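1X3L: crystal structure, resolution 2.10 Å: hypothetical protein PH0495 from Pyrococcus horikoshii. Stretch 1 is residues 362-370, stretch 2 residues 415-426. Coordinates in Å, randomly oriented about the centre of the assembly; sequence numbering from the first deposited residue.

Stretch 1 (362-370) IVAFDTDGT
Stretch 2 415-426: LLFTGPTGTNVN

Stretch 1 enters as a strand, 362-366, and leaves through a type I beta turn from Asp366 to Gly369. Stretch 2 has a short strand at 415-416 and is otherwise loop. The loop runs past the turn, and CA of Asp368 lies 4.4 Å from CA of Asn424. Phe365 CA lies 7.4 Å from Leu416 CA, and Gly369 CA 5.6 Å from Pro420 CA. Together the stretches bury 521 Å².

Thr367 has the most area covered, 96 Å². It is buried in the whole structure and sits in the turn at phi/psi -65/-10, with CB directed toward stretch 2 and chi1 p. Its N donates to Asn426 O at 2.9 Å. Its OG1 donates to the same Asn426 O at 2.6 Å and accepts from Val425 N at 2.8 Å. The hydroxyl suits this place because it gives and takes at once. Thr367 O accepts from Thr421 OG1 at 2.7 Å; Thr421 has chi1 p and CB directed toward the turn.

Asn426 presents its O from the backbone, at phi/psi 68/-153, while its CB points away. Its N donates to Asn424 OD1 at 3.1 Å, with Asn424 at chi1 t. Water 1 lies 2.6 Å from Asp366 OD1 and 2.7 Å from Asn424 OD1, and so links the two side chains. Asp366, chi1 t, also uses OD1 to accept from Asp368 N at 3.3 Å. The turn is closed by Gly369 N donating to Asp366 O at 3.1 Å.

Leu416 supplies the apolar contact, with 56 Å² covered. Its CB points toward stretch 1, with chi1 t and chi2 p. Leu416 CD2 lies 3.7 Å from Phe365 CB and 3.8 Å from Val363 CG2. Phe365 and Val363 both have chi1 p. The CB of Phe365 points toward stretch 2, that of Val363 sideways and that of Ala364, between them, away. The carbon side chains of Phe365 and Val363 match the methyl group they meet.

Asp368, phi/psi -86/0 and chi1 p, places its CA 3.2 Å from Thr423 O in a CA-H...O contact. Its OD1 accepts from Thr370 N at 2.8 Å. Water 2 donates to Asp368 O at 2.5 Å and accepts from Thr421 N at 2.8 Å.

Gly369 has phi/psi 93/-15, a conformation that calls for glycine. An ideal CB on Gly369 would also lie 3.1 Å from Gly419 O and 3.4 Å from Thr421 CG2. Gly369 CA packs 3.4 Å from Thr418 OG1, which donates to Gly419 O at 2.9 Å. Water 4 completes this end, donating to Gly369 O at 2.7 Å and accepting from Thr418 N at 2.9 Å.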

# COMPACT_ATOMS: atom_id res chain seq x y z
N ILE A 362 -3.78 -13.68 -19.51
CA ILE A 362 -4.23 -12.89 -18.39
C ILE A 362 -3.48 -13.36 -17.16
O ILE A 362 -3.47 -14.56 -16.84
CB ILE A 362 -5.75 -13.04 -18.11
CG1 ILE A 362 -6.56 -12.31 -19.18
CG2 ILE A 362 -6.09 -12.47 -16.73
CD1 ILE A 362 -8.07 -12.43 -19.02
N VAL A 363 -2.81 -12.44 -16.49
CA VAL A 363 -2.11 -12.78 -15.27
C VAL A 363 -2.60 -11.82 -14.20
O VAL A 363 -2.53 -10.60 -14.37
CB VAL A 363 -0.56 -12.71 -15.45
CG1 VAL A 363 -0.14 -11.33 -15.93
CG2 VAL A 363 0.13 -13.04 -14.13
N ALA A 364 -3.13 -12.36 -13.11
CA ALA A 364 -3.65 -11.56 -12.00
C ALA A 364 -2.82 -11.93 -10.78
O ALA A 364 -2.70 -13.11 -10.46
CB ALA A 364 -5.12 -11.87 -11.76
N PHE A 365 -2.26 -10.94 -10.10
CA PHE A 365 -1.43 -11.24 -8.94
C PHE A 365 -1.47 -10.16 -7.87
O PHE A 365 -1.71 -8.99 -8.16
CB PHE A 365 0.02 -11.44 -9.40
CG PHE A 365 0.63 -10.21 -10.03
CD1 PHE A 365 1.52 -9.42 -9.31
CD2 PHE A 365 0.30 -9.84 -11.32
CE1 PHE A 365 2.08 -8.27 -9.88
CE2 PHE A 365 0.84 -8.69 -11.90
CZ PHE A 365 1.74 -7.91 -11.18
N ASP A 366 -1.22 -10.57 -6.63
CA ASP A 366 -1.19 -9.66 -5.50
C ASP A 366 0.29 -9.32 -5.29
O ASP A 366 1.11 -10.23 -5.13
CB ASP A 366 -1.75 -10.35 -4.25
CG ASP A 366 -2.20 -9.37 -3.20
OD1 ASP A 366 -1.45 -8.42 -2.89
OD2 ASP A 366 -3.32 -9.55 -2.67
N THR A 367 0.63 -8.04 -5.29
CA THR A 367 2.02 -7.64 -5.12
C THR A 367 2.62 -7.97 -3.76
O THR A 367 3.83 -7.84 -3.58
CB THR A 367 2.22 -6.13 -5.39
OG1 THR A 367 1.38 -5.37 -4.51
CG2 THR A 367 1.88 -5.80 -6.85
N ASP A 368 1.80 -8.40 -2.79
CA ASP A 368 2.38 -8.74 -1.50
C ASP A 368 2.87 -10.18 -1.47
O ASP A 368 3.37 -10.65 -0.45
CB ASP A 368 1.41 -8.47 -0.33
CG ASP A 368 0.21 -9.40 -0.31
OD1 ASP A 368 0.27 -10.49 -0.92
OD2 ASP A 368 -0.79 -9.04 0.34
N GLY A 369 2.71 -10.89 -2.58
CA GLY A 369 3.20 -12.26 -2.65
C GLY A 369 2.25 -13.40 -2.32
O GLY A 369 2.57 -14.55 -2.61
N THR A 370 1.12 -13.09 -1.70
CA THR A 370 0.16 -14.14 -1.37
C THR A 370 -1.23 -13.76 -1.86
O THR A 370 -1.57 -12.58 -1.96
CB THR A 370 0.10 -14.42 0.15
OG1 THR A 370 -0.25 -13.23 0.85
CG2 THR A 370 1.46 -14.92 0.66
N LEU A 415 -0.66 -21.46 -11.77
CA LEU A 415 -0.36 -20.75 -10.54
C LEU A 415 0.86 -19.86 -10.72
O LEU A 415 1.81 -20.21 -11.42
CB LEU A 415 -0.09 -21.72 -9.39
CG LEU A 415 -1.31 -22.49 -8.85
CD1 LEU A 415 -0.88 -23.33 -7.66
CD2 LEU A 415 -2.39 -21.49 -8.43
N LEU A 416 0.82 -18.69 -10.08
CA LEU A 416 1.94 -17.76 -10.14
C LEU A 416 2.51 -17.64 -8.73
O LEU A 416 1.81 -17.20 -7.81
CB LEU A 416 1.48 -16.38 -10.62
CG LEU A 416 2.63 -15.38 -10.77
CD1 LEU A 416 3.54 -15.83 -11.91
CD2 LEU A 416 2.09 -13.99 -11.04
N PHE A 417 3.76 -18.06 -8.56
CA PHE A 417 4.44 -17.99 -7.27
C PHE A 417 5.57 -16.98 -7.36
O PHE A 417 6.48 -17.14 -8.17
CB PHE A 417 5.06 -19.34 -6.91
CG PHE A 417 4.07 -20.37 -6.49
CD1 PHE A 417 3.72 -20.51 -5.16
CD2 PHE A 417 3.49 -21.22 -7.43
CE1 PHE A 417 2.81 -21.49 -4.75
CE2 PHE A 417 2.58 -22.20 -7.04
CZ PHE A 417 2.24 -22.33 -5.70
N THR A 418 5.52 -15.95 -6.53
CA THR A 418 6.56 -14.93 -6.52
C THR A 418 7.46 -15.13 -5.31
O THR A 418 8.63 -14.73 -5.31
CB THR A 418 5.96 -13.52 -6.40
OG1 THR A 418 5.18 -13.45 -5.20
CG2 THR A 418 5.06 -13.21 -7.60
N GLY A 419 6.92 -15.76 -4.27
CA GLY A 419 7.68 -15.93 -3.05
C GLY A 419 7.63 -14.56 -2.40
O GLY A 419 6.89 -13.70 -2.87
N PRO A 420 8.40 -14.32 -1.33
CA PRO A 420 8.35 -12.99 -0.69
C PRO A 420 8.71 -11.87 -1.68
O PRO A 420 9.65 -11.99 -2.46
CB PRO A 420 9.36 -13.12 0.45
CG PRO A 420 10.34 -14.15 -0.07
CD PRO A 420 9.41 -15.17 -0.69
N THR A 421 7.93 -10.79 -1.63
CA THR A 421 8.14 -9.65 -2.51
C THR A 421 8.70 -8.43 -1.80
O THR A 421 9.25 -7.53 -2.43
CB THR A 421 6.82 -9.24 -3.18
OG1 THR A 421 5.93 -8.72 -2.18
CG2 THR A 421 6.18 -10.45 -3.85
N GLY A 422 8.55 -8.39 -0.48
CA GLY A 422 9.06 -7.27 0.28
C GLY A 422 8.26 -5.98 0.12
O GLY A 422 8.75 -4.90 0.44
N THR A 423 7.03 -6.08 -0.38
CA THR A 423 6.21 -4.89 -0.55
C THR A 423 4.72 -5.21 -0.65
O THR A 423 4.31 -6.37 -0.51
CB THR A 423 6.63 -4.09 -1.80
OG1 THR A 423 5.87 -2.87 -1.87
CG2 THR A 423 6.41 -4.92 -3.07
N ASN A 424 3.91 -4.17 -0.87
CA ASN A 424 2.47 -4.35 -0.99
C ASN A 424 1.76 -3.12 -1.52
O ASN A 424 1.59 -2.12 -0.81
CB ASN A 424 1.86 -4.75 0.36
CG ASN A 424 0.35 -4.87 0.31
OD1 ASN A 424 -0.24 -5.09 -0.75
ND2 ASN A 424 -0.30 -4.74 1.46
N VAL A 425 1.36 -3.18 -2.79
CA VAL A 425 0.62 -2.09 -3.40
C VAL A 425 -0.63 -2.70 -4.02
O VAL A 425 -1.14 -2.22 -5.03
CB VAL A 425 1.45 -1.34 -4.47
CG1 VAL A 425 2.63 -0.63 -3.80
CG2 VAL A 425 1.94 -2.30 -5.53
N ASN A 426 -1.10 -3.77 -3.39
CA ASN A 426 -2.30 -4.52 -3.76
C ASN A 426 -2.15 -5.29 -5.08
O ASN A 426 -1.06 -5.69 -5.48
CB ASN A 426 -3.47 -3.54 -3.86
CG ASN A 426 -3.86 -3.08 -2.47
OD1 ASN A 426 -3.94 -3.86 -1.53
ND2 ASN A 426 -4.10 -1.76 -2.36
O HOH W 1 -2.26 -6.84 -0.96
O HOH W 2 5.82 -10.85 0.22
O HOH W 3 5.27 -8.35 1.23
O HOH W 4 4.01 -16.20 -4.11